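Local coordinates for ganglioside-induced differentiation-associated protein 2 (Homo sapiens, PDB 4UML) that contains an N-terminal macro domain, a fold that in many relatives binds ADP-ribose, and is probably involved in signalling, at residues 54-58 with 198-203. Coordinates in Å, arbitrary orientation, origin at the centre of the assembly. Numbering follows the deposited sequence.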
ATOM      1  N   ASN A  54      -8.540 -14.288   1.576  1.00 37.98           N
ATOM      2  CA  ASN A  54      -9.012 -13.773   0.304  1.00 37.12           C
ATOM      3  C   ASN A  54     -10.085 -12.730   0.415  1.00 37.50           C
ATOM      4  O   ASN A  54     -10.228 -11.906  -0.493  1.00 32.56           O
ATOM      5  CB  ASN A  54      -9.589 -14.885  -0.564  1.00 39.73           C
ATOM      6  CG  ASN A  54      -8.526 -15.786  -1.157  1.00 41.91           C
ATOM      7  OD1 ASN A  54      -7.327 -15.707  -0.821  1.00 41.07           O
ATOM      8  ND2 ASN A  54      -8.959 -16.656  -2.054  1.00 43.56           N
ATOM      9  N   GLY A  55     -10.906 -12.846   1.465  1.00 36.76           N
ATOM     10  CA  GLY A  55     -12.000 -11.923   1.708  1.00 39.20           C
ATOM     11  C   GLY A  55     -11.529 -10.544   2.172  1.00 36.23           C
ATOM     12  O   GLY A  55     -12.277  -9.580   2.080  1.00 37.60           O
ATOM     13  N   LYS A  56     -10.282 -10.466   2.625  1.00 35.21           N
ATOM     14  CA  LYS A  56      -9.672  -9.213   3.078  1.00 34.46           C
ATOM     15  C   LYS A  56      -8.943  -8.430   1.999  1.00 34.96           C
ATOM     16  O   LYS A  56      -8.634  -7.262   2.183  1.00 39.88           O
ATOM     17  CB  LYS A  56      -8.714  -9.522   4.196  1.00 33.71           C
ATOM     18  CG  LYS A  56      -9.432 -10.214   5.336  1.00 37.77           C
ATOM     19  CD  LYS A  56      -8.482 -10.634   6.430  1.00 41.37           C
ATOM     20  CE  LYS A  56      -9.282 -11.173   7.610  1.00 46.70           C
ATOM     21  NZ  LYS A  56      -8.480 -11.124   8.852  1.00 50.09           N
ATOM     22  N   VAL A  57      -8.675  -9.059   0.868  1.00 33.01           N
ATOM     23  CA  VAL A  57      -7.915  -8.430  -0.186  1.00 33.44           C
ATOM     24  C   VAL A  57      -8.848  -7.818  -1.209  1.00 33.32           C
ATOM     25  O   VAL A  57      -9.829  -8.454  -1.624  1.00 35.42           O
ATOM     26  CB  VAL A  57      -7.032  -9.464  -0.902  1.00 34.45           C
ATOM     27  CG1 VAL A  57      -6.414  -8.863  -2.156  1.00 36.28           C
ATOM     28  CG2 VAL A  57      -5.967  -9.941   0.044  1.00 34.90           C
ATOM     29  N   VAL A  58      -8.533  -6.591  -1.613  1.00 27.35           N
ATOM     30  CA  VAL A  58      -9.261  -5.873  -2.616  1.00 28.45           C
ATOM     31  C   VAL A  58      -8.292  -5.283  -3.657  1.00 29.72           C
ATOM     32  O   VAL A  58      -7.304  -4.614  -3.311  1.00 27.28           O
ATOM     33  CB  VAL A  58     -10.060  -4.712  -1.975  1.00 28.58           C
ATOM     34  CG1 VAL A  58     -10.818  -3.947  -3.028  1.00 26.57           C
ATOM     35  CG2 VAL A  58     -10.969  -5.201  -0.847  1.00 29.29           C
ATOM     36  N   GLY A 198      -3.954 -11.586  10.406  1.00 59.90           N
ATOM     37  CA  GLY A 198      -5.150 -11.144   9.721  1.00 65.19           C
ATOM     38  C   GLY A 198      -6.337 -10.775  10.591  1.00 70.16           C
ATOM     39  O   GLY A 198      -7.094  -9.872  10.234  1.00 73.72           O
ATOM     40  N   GLU A 199      -6.531 -11.471  11.710  1.00 71.84           N
ATOM     41  CA  GLU A 199      -7.788 -11.363  12.462  1.00 70.51           C
ATOM     42  C   GLU A 199      -8.241  -9.937  12.764  1.00 68.89           C
ATOM     43  O   GLU A 199      -9.430  -9.643  12.670  1.00 73.70           O
ATOM     44  CB  GLU A 199      -7.711 -12.166  13.759  1.00 73.19           C
ATOM     45  CG  GLU A 199      -8.036 -13.639  13.572  1.00 75.65           C
ATOM     46  CD  GLU A 199      -8.857 -14.192  14.718  1.00 80.64           C
ATOM     47  OE1 GLU A 199      -9.871 -13.553  15.077  1.00 79.39           O
ATOM     48  OE2 GLU A 199      -8.488 -15.258  15.262  1.00 80.24           O
ATOM     49  N   THR A 200      -7.300  -9.059  13.112  1.00 70.00           N
ATOM     50  CA  THR A 200      -7.614  -7.645  13.428  1.00 68.57           C
ATOM     51  C   THR A 200      -7.918  -6.732  12.201  1.00 61.58           C
ATOM     52  O   THR A 200      -8.441  -5.619  12.349  1.00 54.40           O
ATOM     53  CB  THR A 200      -6.498  -7.014  14.311  1.00 73.81           C
ATOM     54  OG1 THR A 200      -6.751  -5.611  14.507  1.00 83.42           O
ATOM     55  CG2 THR A 200      -5.087  -7.217  13.704  1.00 75.16           C
ATOM     56  N   ILE A 201      -7.617  -7.211  10.997  1.00 54.83           N
ATOM     57  CA  ILE A 201      -7.721  -6.385   9.805  1.00 48.23           C
ATOM     58  C   ILE A 201      -8.873  -6.867   8.964  1.00 41.13           C
ATOM     59  O   ILE A 201      -9.041  -8.050   8.750  1.00 41.62           O
ATOM     60  CB  ILE A 201      -6.396  -6.400   9.021  1.00 52.29           C
ATOM     61  CG1 ILE A 201      -5.309  -5.784   9.896  1.00 55.21           C
ATOM     62  CG2 ILE A 201      -6.519  -5.631   7.711  1.00 54.89           C
ATOM     63  CD1 ILE A 201      -4.033  -5.423   9.172  1.00 60.01           C
ATOM     64  N   GLU A 202      -9.689  -5.939   8.503  1.00 35.60           N
ATOM     65  CA  GLU A 202     -10.814  -6.272   7.701  1.00 37.51           C
ATOM     66  C   GLU A 202     -10.454  -6.233   6.226  1.00 38.99           C
ATOM     67  O   GLU A 202     -10.874  -7.106   5.472  1.00 36.23           O
ATOM     68  CB  GLU A 202     -11.976  -5.319   8.001  1.00 42.17           C
ATOM     69  CG  GLU A 202     -12.472  -5.411   9.448  1.00 48.13           C
ATOM     70  CD  GLU A 202     -13.563  -4.399   9.784  1.00 48.87           C
ATOM     71  OE1 GLU A 202     -13.932  -3.571   8.929  1.00 45.65           O
ATOM     72  OE2 GLU A 202     -14.061  -4.432  10.926  1.00 57.89           O
ATOM     73  N   LYS A 203      -9.699  -5.211   5.791  1.00 32.86           N
ATOM     74  CA  LYS A 203      -9.456  -5.017   4.364  1.00 31.05           C
ATOM     75  C   LYS A 203      -8.067  -4.429   4.085  1.00 28.19           C
ATOM     76  O   LYS A 203      -7.561  -3.568   4.827  1.00 25.99           O
ATOM     77  CB  LYS A 203     -10.504  -4.093   3.730  1.00 34.40           C
ATOM     78  CG  LYS A 203     -11.939  -4.616   3.651  1.00 39.07           C
ATOM     79  CD  LYS A 203     -12.094  -5.848   2.772  1.00 41.20           C
ATOM     80  CE  LYS A 203     -13.376  -6.604   3.126  1.00 42.14           C
ATOM     81  NZ  LYS A 203     -14.547  -5.777   2.717  1.00 44.59           N
TER
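Parallel pairing between two neighbouring strands of the macro-domain sheet, 57-61 and 203-208, starts here, and the Lys56 side chain extends the contact into the loop before the second strand. Residues 54-58 lead from the short helix 51-54 into strand 57-61, at one edge of the sheet within this chain, while 198-203 carry the chain from helix 179-197 into strand 203-208. The backbones come together where the strands begin, with Lys56 and Lys203 4.4 Å apart at their CA atoms. Parallel backbone hydrogen bonds follow: Lys56 pairs with Val204, and Val58 with both Val204 and Phe206. Two CA-H...O contacts supplement them, from Lys56 CA to Glu202 O (3.4 Å) and from Lys203 CA to Lys56 O (3.2 Å).

Lysine suits position 56 because its long, nearly extended chain can run alongside the turn and deliver an ammonium group to main-chain carbonyls. Lys56 NZ donates to Ile201 O at 3.1 Å and to Gly198 O at a very short 2.3 Å, so its modelled position is somewhat uncertain. Gly198 O also accepts from Ile201 N within the turn, at 2.8 Å. Gly198 has no side chain; an ideal CB on it would lie 3.1 Å from Lys56 NZ as modelled, a tight fit. The Ile201 side chain packs on Phe193 of helix 179-197, its end leading away from 54-58. Lys203 lays its aliphatic part against the strand start, its CD 3.8 Å from Val58 CG2.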